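Local coordinates for hydrazine synthase alpha subunit (Candidatus Kuenenia stuttgartiensis, PDB 5C2V), which forms hydrazine within the hydrazine synthase complex, condensing with ammonia the hydroxylamine made in the gamma subunit, and carries two c-type hemes, at residues H485-E490 against S691-Q696; V644-D649 against V758-L763; P667-G672 against Y685-N690; L722-L727 against L744-L749. All blocks are in the same frame, centred on the assembly; numbering follows the deposited sequence.

Contact 1: residues H485-E490 against S691-Q696; sequences HLLGGE and SLLEPQ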
# COMPACT_ATOMS: atom_id res chain seq x y z
N HIS D 485 -21.84 4.02 -3.72
CA HIS D 485 -22.14 3.42 -2.43
C HIS D 485 -21.72 1.95 -2.40
O HIS D 485 -21.67 1.32 -1.34
CB HIS D 485 -23.62 3.55 -2.11
CG HIS D 485 -24.52 2.96 -3.15
ND1 HIS D 485 -24.72 3.54 -4.38
CD2 HIS D 485 -25.28 1.83 -3.13
CE1 HIS D 485 -25.56 2.80 -5.08
NE2 HIS D 485 -25.91 1.75 -4.35
N LEU D 486 -21.44 1.40 -3.58
CA LEU D 486 -21.03 0.00 -3.72
C LEU D 486 -19.51 -0.13 -3.80
O LEU D 486 -18.78 0.83 -3.57
CB LEU D 486 -21.69 -0.63 -4.95
CG LEU D 486 -23.21 -0.57 -4.96
CD1 LEU D 486 -23.77 -1.12 -6.27
CD2 LEU D 486 -23.79 -1.32 -3.77
N LEU D 487 -19.05 -1.33 -4.13
CA LEU D 487 -17.63 -1.66 -4.17
C LEU D 487 -16.82 -0.81 -5.16
O LEU D 487 -15.65 -0.53 -4.93
CB LEU D 487 -17.44 -3.14 -4.52
CG LEU D 487 -18.27 -4.12 -3.69
CD1 LEU D 487 -17.94 -5.56 -4.07
CD2 LEU D 487 -18.05 -3.88 -2.21
N GLY D 488 -17.45 -0.42 -6.26
CA GLY D 488 -16.77 0.28 -7.33
C GLY D 488 -16.24 1.66 -6.98
O GLY D 488 -15.16 2.05 -7.42
N GLY D 489 -17.00 2.40 -6.18
CA GLY D 489 -16.63 3.75 -5.83
C GLY D 489 -16.89 4.72 -6.96
O GLY D 489 -17.88 4.59 -7.69
N GLU D 490 -16.00 5.69 -7.13
CA GLU D 490 -16.15 6.70 -8.18
C GLU D 490 -15.88 6.11 -9.56
O GLU D 490 -16.17 6.74 -10.58
CB GLU D 490 -15.22 7.89 -7.92
CG GLU D 490 -13.74 7.54 -7.90
CD GLU D 490 -12.85 8.76 -7.74
OE1 GLU D 490 -13.36 9.89 -7.91
OE2 GLU D 490 -11.65 8.59 -7.43
N SER D 691 -28.18 -5.00 -2.94
CA SER D 691 -27.95 -5.84 -1.77
C SER D 691 -26.67 -6.65 -1.92
O SER D 691 -25.81 -6.63 -1.04
CB SER D 691 -29.14 -6.77 -1.54
OG SER D 691 -30.33 -6.04 -1.27
N LEU D 692 -26.55 -7.36 -3.04
CA LEU D 692 -25.43 -8.28 -3.24
C LEU D 692 -24.08 -7.58 -3.39
O LEU D 692 -23.04 -8.17 -3.08
CB LEU D 692 -25.70 -9.16 -4.47
CG LEU D 692 -26.85 -10.16 -4.31
CD1 LEU D 692 -27.21 -10.79 -5.65
CD2 LEU D 692 -26.48 -11.23 -3.29
N LEU D 693 -24.10 -6.34 -3.86
CA LEU D 693 -22.86 -5.60 -4.08
C LEU D 693 -22.49 -4.70 -2.90
O LEU D 693 -21.52 -3.94 -2.97
CB LEU D 693 -22.97 -4.76 -5.36
CG LEU D 693 -22.60 -5.46 -6.67
CD1 LEU D 693 -21.18 -6.00 -6.62
CD2 LEU D 693 -23.59 -6.56 -7.02
N GLU D 694 -23.26 -4.79 -1.82
CA GLU D 694 -23.03 -3.99 -0.62
C GLU D 694 -21.66 -4.26 0.02
O GLU D 694 -21.26 -5.42 0.17
CB GLU D 694 -24.14 -4.24 0.40
CG GLU D 694 -23.99 -3.47 1.70
CD GLU D 694 -25.11 -3.75 2.68
OE1 GLU D 694 -25.97 -4.60 2.37
OE2 GLU D 694 -25.13 -3.11 3.76
N PRO D 695 -20.94 -3.19 0.39
CA PRO D 695 -19.64 -3.29 1.07
C PRO D 695 -19.75 -3.88 2.47
O PRO D 695 -20.84 -3.93 3.04
CB PRO D 695 -19.16 -1.84 1.13
CG PRO D 695 -19.96 -1.11 0.11
CD PRO D 695 -21.29 -1.80 0.08
N GLN D 696 -18.62 -4.32 3.02
CA GLN D 696 -18.57 -4.87 4.37
C GLN D 696 -17.54 -4.13 5.22
O GLN D 696 -16.44 -3.83 4.74
CB GLN D 696 -18.26 -6.36 4.33
CG GLN D 696 -18.16 -7.02 5.69
CD GLN D 696 -17.92 -8.52 5.60
OE1 GLN D 696 -18.81 -9.28 5.22
NE2 GLN D 696 -16.71 -8.95 5.94
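The C-terminal end of helix 687-692, in the cytochrome c region, meets a loop of the middle domain where L486 and L487 pack on L693 and P695. L486 crosses the L693 side chain at about a right angle: its methyl CD1 lies 3.8 Å from L693 CB, and the other methyl, CD2, is 3.6 Å from L693 O. L487 also crosses L693 at about a right angle. With CG anti to its own carbonyl carbon (chi1 -50°), L487 brings that atom to 3.3 Å from L693 O, while its CD1 reaches L693 CD1 at 4.1 Å. The carbonyl oxygen of L693 is thus bordered by aliphatic carbons of both leucines. CD2 of L487 turns to the proline, 3.7 Å from P695 CA, and the P695 ring carries its CG to 3.3 Å from H485 O. No hydrogen bond links the two segments. At the margin H485 NE2 bonds to N690 OD1, just before the second segment, adding a polar tie, while the E694 carboxylate forms a salt bridge with K706. Leucines of a loop packed on the turn that follows a short helix make this a mainly apolar interface between the middle domain and the cytochrome c region.

Contact 2: residues V644-D649 against V758-L763; sequences VDFRRD and VEWIDL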
# COMPACT_ATOMS: atom_id res chain seq x y z
N VAL D 644 -22.61 -12.63 -19.47
CA VAL D 644 -23.62 -12.76 -18.43
C VAL D 644 -24.11 -11.39 -17.98
O VAL D 644 -23.35 -10.59 -17.44
CB VAL D 644 -23.08 -13.53 -17.21
CG1 VAL D 644 -24.17 -13.69 -16.17
CG2 VAL D 644 -22.54 -14.89 -17.63
N ASP D 645 -25.39 -11.13 -18.22
CA ASP D 645 -26.01 -9.86 -17.84
C ASP D 645 -26.94 -10.07 -16.65
O ASP D 645 -27.76 -10.99 -16.65
CB ASP D 645 -26.77 -9.26 -19.02
CG ASP D 645 -27.25 -7.85 -18.75
OD1 ASP D 645 -28.36 -7.69 -18.19
OD2 ASP D 645 -26.52 -6.90 -19.10
N PHE D 646 -26.81 -9.23 -15.63
CA PHE D 646 -27.54 -9.40 -14.38
C PHE D 646 -29.06 -9.32 -14.57
O PHE D 646 -29.81 -10.05 -13.93
CB PHE D 646 -27.10 -8.36 -13.35
CG PHE D 646 -27.73 -8.54 -12.00
CD1 PHE D 646 -27.22 -9.46 -11.10
CD2 PHE D 646 -28.84 -7.79 -11.63
CE1 PHE D 646 -27.80 -9.64 -9.86
CE2 PHE D 646 -29.42 -7.96 -10.39
CZ PHE D 646 -28.90 -8.88 -9.50
N ARG D 647 -29.50 -8.43 -15.45
CA ARG D 647 -30.92 -8.21 -15.68
C ARG D 647 -31.55 -9.35 -16.47
O ARG D 647 -32.65 -9.80 -16.16
CB ARG D 647 -31.14 -6.89 -16.41
CG ARG D 647 -30.42 -5.72 -15.78
CD ARG D 647 -30.15 -4.62 -16.79
NE ARG D 647 -29.24 -5.07 -17.84
CZ ARG D 647 -28.89 -4.34 -18.89
NH1 ARG D 647 -29.37 -3.11 -19.03
NH2 ARG D 647 -28.06 -4.83 -19.80
N ARG D 648 -30.84 -9.81 -17.49
CA ARG D 648 -31.34 -10.86 -18.38
C ARG D 648 -31.18 -12.26 -17.79
O ARG D 648 -32.03 -13.13 -18.00
CB ARG D 648 -30.62 -10.78 -19.73
CG ARG D 648 -31.18 -11.71 -20.79
CD ARG D 648 -30.07 -12.42 -21.53
NE ARG D 648 -29.08 -11.48 -22.06
CZ ARG D 648 -27.86 -11.84 -22.45
NH1 ARG D 648 -27.47 -13.10 -22.36
NH2 ARG D 648 -27.02 -10.92 -22.92
N ASP D 649 -30.09 -12.48 -17.07
CA ASP D 649 -29.71 -13.83 -16.65
C ASP D 649 -29.94 -14.10 -15.16
O ASP D 649 -30.73 -14.97 -14.79
CB ASP D 649 -28.24 -14.09 -17.00
CG ASP D 649 -27.98 -13.99 -18.50
OD1 ASP D 649 -28.85 -14.41 -19.28
OD2 ASP D 649 -26.90 -13.48 -18.88
N VAL D 758 -21.83 -17.90 -10.61
CA VAL D 758 -20.37 -18.00 -10.53
C VAL D 758 -19.70 -17.23 -11.66
O VAL D 758 -18.78 -16.43 -11.42
CB VAL D 758 -19.90 -19.47 -10.57
CG1 VAL D 758 -18.39 -19.54 -10.67
CG2 VAL D 758 -20.40 -20.22 -9.35
N GLU D 759 -20.16 -17.46 -12.88
CA GLU D 759 -19.64 -16.76 -14.06
C GLU D 759 -19.84 -15.26 -13.93
O GLU D 759 -18.94 -14.48 -14.25
CB GLU D 759 -20.32 -17.27 -15.33
CG GLU D 759 -19.78 -18.59 -15.84
CD GLU D 759 -20.41 -19.00 -17.16
OE1 GLU D 759 -21.61 -18.74 -17.35
OE2 GLU D 759 -19.69 -19.59 -18.00
N TRP D 760 -21.02 -14.86 -13.48
CA TRP D 760 -21.34 -13.45 -13.30
C TRP D 760 -20.35 -12.78 -12.35
O TRP D 760 -19.84 -11.70 -12.65
CB TRP D 760 -22.76 -13.28 -12.77
CG TRP D 760 -23.07 -11.88 -12.31
CD1 TRP D 760 -23.09 -10.75 -13.08
CD2 TRP D 760 -23.39 -11.47 -10.98
NE1 TRP D 760 -23.41 -9.66 -12.31
CE2 TRP D 760 -23.60 -10.07 -11.02
CE3 TRP D 760 -23.53 -12.14 -9.77
CZ2 TRP D 760 -23.93 -9.34 -9.88
CZ3 TRP D 760 -23.87 -11.41 -8.64
CH2 TRP D 760 -24.06 -10.02 -8.71
N ILE D 761 -20.07 -13.43 -11.23
CA ILE D 761 -19.14 -12.87 -10.25
C ILE D 761 -17.71 -12.84 -10.78
O ILE D 761 -17.00 -11.85 -10.62
CB ILE D 761 -19.19 -13.66 -8.93
CG1 ILE D 761 -20.59 -13.59 -8.32
CG2 ILE D 761 -18.16 -13.12 -7.95
CD1 ILE D 761 -20.69 -14.23 -6.95
N ASP D 762 -17.29 -13.93 -11.42
CA ASP D 762 -15.94 -14.01 -11.98
C ASP D 762 -15.71 -12.98 -13.08
O ASP D 762 -14.58 -12.55 -13.31
CB ASP D 762 -15.68 -15.42 -12.52
CG ASP D 762 -14.96 -16.30 -11.52
OD1 ASP D 762 -14.85 -15.90 -10.34
OD2 ASP D 762 -14.50 -17.40 -11.91
N LEU D 763 -16.79 -12.59 -13.76
CA LEU D 763 -16.71 -11.58 -14.82
C LEU D 763 -16.57 -10.17 -14.27
O LEU D 763 -16.37 -9.22 -15.03
CB LEU D 763 -17.95 -11.66 -15.72
CG LEU D 763 -17.97 -12.73 -16.81
CD1 LEU D 763 -19.35 -12.80 -17.44
CD2 LEU D 763 -16.91 -12.45 -17.86
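OD1 of D645, between V644 and F646 that both pack on W760, accepts from three N-H groups. NE of R647 gives it a fairly straight bond of 2.8 Å (161° at the hydrogen), in the guanidinium plane and on the syn lone pair. The backbone N-H groups of R647 and R648 add two weak bonds, making D645 the N-cap of helix 646-657. R647 NH2 meets the second oxygen, D645 OD2, at 2.7 Å, which completes a side-on salt bridge, and N769 N also donates to OD2. No hydrogen bond crosses between the segments; the contact is carried mainly by apolar and aromatic groups. V644 crosses W760 at about a right angle, CG1 lying 3.7 Å from W760 CB, and its CB is 3.8 Å from L763 CD1. F646 CG is anti to the backbone N (chi1 -175°), directing the ring to W760; CD1 lies over one face of the indole, toward the rim, 3.5 Å from W760 CZ2. The two rings are inclined at 40°, an oblique pairing. W760 NE1 bonds to Q766 O, which ties the indole to the chain after helix 751-762. R647 NH1 continues to D768 and D774, two residues of a calcium site. The join to helix 751-762 therefore rests on hydrophobic packing, while the salt-bridged arginine holds the start of helix 646-657 to the calcium site.

Contact 3: residues P667-G672 against Y685-N690; sequences PPNLGG and YSRAYN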
# COMPACT_ATOMS: atom_id res chain seq x y z
N PRO D 667 -32.12 -10.36 5.31
CA PRO D 667 -31.00 -9.99 4.44
C PRO D 667 -30.27 -11.20 3.85
O PRO D 667 -30.19 -12.24 4.51
CB PRO D 667 -30.07 -9.21 5.38
CG PRO D 667 -30.41 -9.69 6.74
CD PRO D 667 -31.89 -9.94 6.71
N PRO D 668 -29.76 -11.08 2.62
CA PRO D 668 -29.87 -9.88 1.77
C PRO D 668 -31.27 -9.76 1.16
O PRO D 668 -31.96 -10.77 1.05
CB PRO D 668 -28.82 -10.12 0.69
CG PRO D 668 -28.77 -11.60 0.56
CD PRO D 668 -29.00 -12.15 1.95
N ASN D 669 -31.66 -8.55 0.76
CA ASN D 669 -33.01 -8.37 0.24
C ASN D 669 -33.01 -8.54 -1.27
O ASN D 669 -32.52 -7.68 -2.01
CB ASN D 669 -33.54 -6.98 0.64
CG ASN D 669 -34.96 -6.74 0.17
OD1 ASN D 669 -35.68 -7.68 -0.18
ND2 ASN D 669 -35.38 -5.48 0.17
N LEU D 670 -33.57 -9.66 -1.71
CA LEU D 670 -33.55 -10.04 -3.12
C LEU D 670 -34.86 -9.75 -3.85
O LEU D 670 -34.99 -10.02 -5.04
CB LEU D 670 -33.19 -11.52 -3.24
CG LEU D 670 -31.87 -11.87 -2.55
CD1 LEU D 670 -31.53 -13.34 -2.71
CD2 LEU D 670 -30.73 -10.99 -3.07
N GLY D 671 -35.84 -9.21 -3.12
CA GLY D 671 -37.14 -8.94 -3.70
C GLY D 671 -37.20 -7.63 -4.46
O GLY D 671 -36.21 -6.92 -4.56
N GLY D 672 -38.37 -7.32 -5.01
CA GLY D 672 -38.58 -6.06 -5.70
C GLY D 672 -38.45 -6.15 -7.21
O GLY D 672 -38.78 -5.20 -7.93
N TYR D 685 -29.65 0.48 -10.46
CA TYR D 685 -29.85 -0.96 -10.36
C TYR D 685 -31.05 -1.32 -9.49
O TYR D 685 -31.69 -0.45 -8.91
CB TYR D 685 -28.59 -1.62 -9.78
CG TYR D 685 -27.32 -0.95 -10.23
CD1 TYR D 685 -26.84 -1.16 -11.50
CD2 TYR D 685 -26.59 -0.13 -9.37
CE1 TYR D 685 -25.68 -0.57 -11.93
CE2 TYR D 685 -25.42 0.47 -9.79
CZ TYR D 685 -24.97 0.24 -11.07
OH TYR D 685 -23.81 0.83 -11.50
N SER D 686 -31.33 -2.61 -9.40
CA SER D 686 -32.46 -3.10 -8.62
C SER D 686 -32.09 -3.32 -7.16
O SER D 686 -30.97 -3.02 -6.74
CB SER D 686 -33.02 -4.39 -9.23
OG SER D 686 -32.04 -5.41 -9.24
N ARG D 687 -33.03 -3.86 -6.40
CA ARG D 687 -32.81 -4.12 -4.98
C ARG D 687 -31.80 -5.24 -4.75
O ARG D 687 -30.92 -5.13 -3.90
CB ARG D 687 -34.14 -4.46 -4.29
CG ARG D 687 -34.00 -4.88 -2.84
CD ARG D 687 -33.33 -3.80 -2.01
NE ARG D 687 -34.13 -2.58 -1.97
CZ ARG D 687 -33.69 -1.41 -1.51
NH1 ARG D 687 -32.45 -1.31 -1.06
NH2 ARG D 687 -34.49 -0.35 -1.50
N ALA D 688 -31.94 -6.31 -5.53
CA ALA D 688 -31.07 -7.48 -5.38
C ALA D 688 -29.61 -7.14 -5.69
O ALA D 688 -28.70 -7.58 -4.99
CB ALA D 688 -31.55 -8.60 -6.28
N TYR D 689 -29.40 -6.35 -6.74
CA TYR D 689 -28.05 -5.95 -7.12
C TYR D 689 -27.42 -5.06 -6.06
O TYR D 689 -26.26 -5.24 -5.70
CB TYR D 689 -28.06 -5.23 -8.48
CG TYR D 689 -26.68 -4.96 -9.03
CD1 TYR D 689 -26.02 -3.77 -8.77
CD2 TYR D 689 -26.02 -5.91 -9.80
CE1 TYR D 689 -24.75 -3.52 -9.27
CE2 TYR D 689 -24.76 -5.68 -10.31
CZ TYR D 689 -24.13 -4.48 -10.04
OH TYR D 689 -22.87 -4.25 -10.54
N ASN D 690 -28.19 -4.09 -5.57
CA ASN D 690 -27.72 -3.21 -4.51
C ASN D 690 -27.38 -3.98 -3.24
O ASN D 690 -26.40 -3.67 -2.56
CB ASN D 690 -28.77 -2.14 -4.20
CG ASN D 690 -28.78 -1.02 -5.22
OD1 ASN D 690 -27.94 -0.12 -5.19
ND2 ASN D 690 -29.74 -1.06 -6.14
O HOH W 1 -34.33 -6.89 -6.78
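L670 and A688 form the buried side of this contact, whereas N669 and R687 meet at a partly exposed margin. On the inner side L670 CD2 lies 4.1 Å from A688 CB, and that same CB is 3.9 Å from L670 O, so one methyl touches both the side chain and the backbone of the loop. The R687 chain, although at the margin, lies closest to the loop, its CB 3.2 Å from G671 O. Its CG is anti to the backbone N (chi1 174°) and sits 3.3 Å from N669 O, and a bend at chi2 (58°) turns CD to 3.4 Å from N669 ND2. The amide and guanidinium planes are only 8° apart, yet their contact is oblique and no hydrogen bond joins them. A water bridges the backbones: A688 N donates to it over 2.8 Å, and it lies 2.9 Å from G671 O. G672, beyond, is exposed. P668, which follows a cis peptide bond, accepts at its carbonyl from ND1 of the heme ligand H662, and P667 packs on R291 of the beta subunit. A688 also touches Q651 and L654 of helix 646-657, so the start of helix 687-692 packs on both that helix and the loop 667-672, whose L670 lies beside the heme.

Contact 4: residues L722-L727 against L744-L749; sequences LYEAEL and LHNKFL. With HEC (heme c), chain B.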
# COMPACT_ATOMS: atom_id res chain seq x y z
N LEU D 722 -23.94 -21.00 -1.48
CA LEU D 722 -24.60 -21.74 -2.55
C LEU D 722 -23.99 -23.13 -2.73
O LEU D 722 -24.67 -24.05 -3.17
CB LEU D 722 -24.53 -20.96 -3.86
CG LEU D 722 -25.48 -19.76 -3.96
CD1 LEU D 722 -25.21 -18.95 -5.22
CD2 LEU D 722 -26.93 -20.22 -3.92
N TYR D 723 -22.71 -23.27 -2.41
CA TYR D 723 -22.07 -24.58 -2.41
C TYR D 723 -21.99 -25.21 -1.01
O TYR D 723 -21.60 -26.36 -0.87
CB TYR D 723 -20.67 -24.49 -3.01
CG TYR D 723 -20.66 -24.31 -4.52
CD1 TYR D 723 -20.90 -23.06 -5.08
CD2 TYR D 723 -20.40 -25.38 -5.37
CE1 TYR D 723 -20.89 -22.89 -6.45
CE2 TYR D 723 -20.39 -25.21 -6.74
CZ TYR D 723 -20.63 -23.96 -7.28
OH TYR D 723 -20.62 -23.79 -8.64
N GLU D 724 -22.39 -24.44 0.00
CA GLU D 724 -22.34 -24.87 1.40
C GLU D 724 -21.01 -25.52 1.81
O GLU D 724 -21.00 -26.60 2.40
CB GLU D 724 -23.49 -25.84 1.70
CG GLU D 724 -24.87 -25.20 1.67
CD GLU D 724 -25.12 -24.23 2.81
OE1 GLU D 724 -26.14 -23.51 2.77
OE2 GLU D 724 -24.30 -24.18 3.75
N ALA D 725 -19.91 -24.85 1.49
CA ALA D 725 -18.58 -25.35 1.83
C ALA D 725 -17.57 -24.20 1.88
O ALA D 725 -17.86 -23.12 1.38
CB ALA D 725 -18.13 -26.41 0.84
N GLU D 726 -16.41 -24.44 2.47
CA GLU D 726 -15.37 -23.41 2.43
C GLU D 726 -14.48 -23.66 1.21
O GLU D 726 -13.71 -24.62 1.15
CB GLU D 726 -14.56 -23.39 3.74
CG GLU D 726 -13.89 -24.69 4.16
CD GLU D 726 -13.07 -24.52 5.44
OE1 GLU D 726 -12.18 -23.64 5.47
OE2 GLU D 726 -13.31 -25.27 6.41
N LEU D 727 -14.62 -22.77 0.23
CA LEU D 727 -14.03 -22.97 -1.08
C LEU D 727 -12.57 -22.54 -1.18
O LEU D 727 -11.76 -23.20 -1.84
CB LEU D 727 -14.87 -22.23 -2.12
CG LEU D 727 -16.30 -22.74 -2.21
CD1 LEU D 727 -17.14 -21.90 -3.15
CD2 LEU D 727 -16.32 -24.20 -2.64
N LEU D 744 -29.74 -25.09 4.57
CA LEU D 744 -28.85 -25.48 3.48
C LEU D 744 -29.31 -24.90 2.15
O LEU D 744 -30.43 -25.14 1.71
CB LEU D 744 -28.77 -27.01 3.39
CG LEU D 744 -28.12 -27.71 4.59
CD1 LEU D 744 -28.14 -29.22 4.40
CD2 LEU D 744 -26.70 -27.21 4.80
N HIS D 745 -28.43 -24.12 1.53
CA HIS D 745 -28.76 -23.42 0.28
C HIS D 745 -28.24 -24.11 -0.98
O HIS D 745 -28.44 -23.59 -2.08
CB HIS D 745 -28.22 -21.99 0.34
CG HIS D 745 -29.05 -21.07 1.18
ND1 HIS D 745 -29.37 -21.35 2.49
CD2 HIS D 745 -29.63 -19.88 0.89
CE1 HIS D 745 -30.11 -20.36 2.97
NE2 HIS D 745 -30.28 -19.47 2.02
N ASN D 746 -27.59 -25.25 -0.84
CA ASN D 746 -26.91 -25.86 -1.98
C ASN D 746 -27.84 -26.53 -2.99
O ASN D 746 -27.49 -26.71 -4.15
CB ASN D 746 -25.86 -26.86 -1.50
CG ASN D 746 -26.46 -28.01 -0.72
OD1 ASN D 746 -27.52 -27.88 -0.11
ND2 ASN D 746 -25.77 -29.15 -0.72
N LYS D 747 -29.03 -26.92 -2.54
CA LYS D 747 -29.98 -27.60 -3.42
C LYS D 747 -31.08 -26.69 -4.00
O LYS D 747 -31.98 -27.17 -4.69
CB LYS D 747 -30.60 -28.78 -2.68
CG LYS D 747 -29.55 -29.82 -2.32
CD LYS D 747 -30.13 -31.11 -1.79
CE LYS D 747 -29.02 -32.12 -1.53
NZ LYS D 747 -29.52 -33.41 -1.00
N PHE D 748 -31.02 -25.40 -3.71
CA PHE D 748 -32.01 -24.45 -4.21
C PHE D 748 -31.90 -24.22 -5.72
O PHE D 748 -32.90 -23.97 -6.39
CB PHE D 748 -31.90 -23.11 -3.49
CG PHE D 748 -32.47 -23.12 -2.10
CD1 PHE D 748 -33.58 -23.89 -1.80
CD2 PHE D 748 -31.90 -22.35 -1.10
CE1 PHE D 748 -34.11 -23.90 -0.52
CE2 PHE D 748 -32.42 -22.36 0.18
CZ PHE D 748 -33.53 -23.13 0.47
N LEU D 749 -30.68 -24.29 -6.24
CA LEU D 749 -30.43 -24.00 -7.65
C LEU D 749 -29.96 -25.23 -8.41
O LEU D 749 -29.41 -26.16 -7.83
CB LEU D 749 -29.39 -22.89 -7.80
CG LEU D 749 -29.69 -21.53 -7.18
CD1 LEU D 749 -28.52 -20.58 -7.40
CD2 LEU D 749 -30.96 -20.95 -7.78
FE HEC B . -31.27 -17.64 1.76
CHA HEC B . -29.46 -16.83 4.57
CHB HEC B . -28.80 -16.32 -0.22
CHC HEC B . -33.02 -18.55 -1.08
CHD HEC B . -33.89 -18.75 3.69
NA HEC B . -29.49 -16.71 2.11
C1A HEC B . -28.89 -16.55 3.35
C2A HEC B . -27.56 -16.02 3.13
C3A HEC B . -27.37 -15.88 1.82
C4A HEC B . -28.58 -16.31 1.14
CMA HEC B . -26.09 -15.35 1.14
CAA HEC B . -26.53 -15.69 4.24
CBA HEC B . -26.73 -14.25 4.71
CGA HEC B . -25.64 -13.88 5.67
O1A HEC B . -25.33 -12.66 5.81
O2A HEC B . -25.06 -14.80 6.31
NB HEC B . -30.99 -17.41 -0.27
C1B HEC B . -29.84 -16.94 -0.87
C2B HEC B . -29.93 -17.22 -2.29
C3B HEC B . -31.10 -17.83 -2.52
C4B HEC B . -31.79 -17.97 -1.26
CMB HEC B . -28.86 -16.85 -3.34
CAB HEC B . -31.64 -18.32 -3.88
CBB HEC B . -30.85 -19.57 -4.35
NC HEC B . -33.11 -18.49 1.37
C1C HEC B . -33.64 -18.77 0.13
C2C HEC B . -34.90 -19.46 0.32
C3C HEC B . -35.19 -19.41 1.63
C4C HEC B . -34.04 -18.87 2.32
CMC HEC B . -35.88 -19.80 -0.83
CAC HEC B . -36.48 -19.95 2.31
CBC HEC B . -36.58 -21.48 2.16
ND HEC B . -31.62 -17.76 3.83
C1D HEC B . -32.78 -18.30 4.38
C2D HEC B . -32.65 -18.30 5.81
C3D HEC B . -31.27 -17.71 6.12
C4D HEC B . -30.70 -17.39 4.81
CMD HEC B . -33.69 -18.81 6.84
CAD HEC B . -30.69 -17.51 7.54
CBD HEC B . -29.19 -17.79 7.67
CGD HEC B . -28.83 -19.18 7.19
O1D HEC B . -27.64 -19.39 6.86
O2D HEC B . -29.72 -20.06 7.13
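Iron of the bis-histidine heme c is bound by H745 NE2 at 2.1 Å, with H662 as its other axial ligand; H745 opens a type I beta turn that packs against L722 and E724 at the end of helix 717-722. Three apolar side chains of these segments also touch the heme. L749 CG is 3.6 Å from heme CBB, L722 CD2 is 3.9 Å from the heme methyl CMB, and F748 brings CE2 to 3.8 Å from heme C1C. The same F748 CE2 stands over the centre of one face of the H745 imidazole, while H745 CD2 lies at the edge of the F748 ring. L722 and L749 also touch each other through CD2 and CD1.

Further out, polar bonds place the ligand. H745 ND1 bonds to L743 O, an arrangement that would fix the rotation of the ring and probably strengthen its donation to iron. H745 N donates to E724 OE1 over 2.7 Å at 166°, meeting that oxygen on its anti side. E724 bends at chi2 (-69°), which swings CD toward the turn, and its carboxylate is held by R721 and R742. This glutamate is itself the C-prime residue of a Schellman motif. Beside it, L722 O takes a CA-H...O contact from N746, with its oxygen 3.1 Å from N746 CA.

In the fold
Contacts 2, 3 and 4 lie within the cytochrome c region, and contact 1 attaches that region to the middle domain. Contacts 1 and 3 share helix 687-692, their centres about 12 Å apart, and touch through S691 OG and N669 O as well as H485 and N690. Contact 2 touches both: F646 CE2 is 3.6 Å from Y689 CB of contact 3, and L693 CD2 is 3.9 Å from W760 CH2. Contacts 3 and 4 do not touch, but both border the bis-histidine heme, contact 3 beside H662 and contact 4 supplying H745. V758 of contact 2 meets Y723 of contact 4, linking this heme site to helix 751-762.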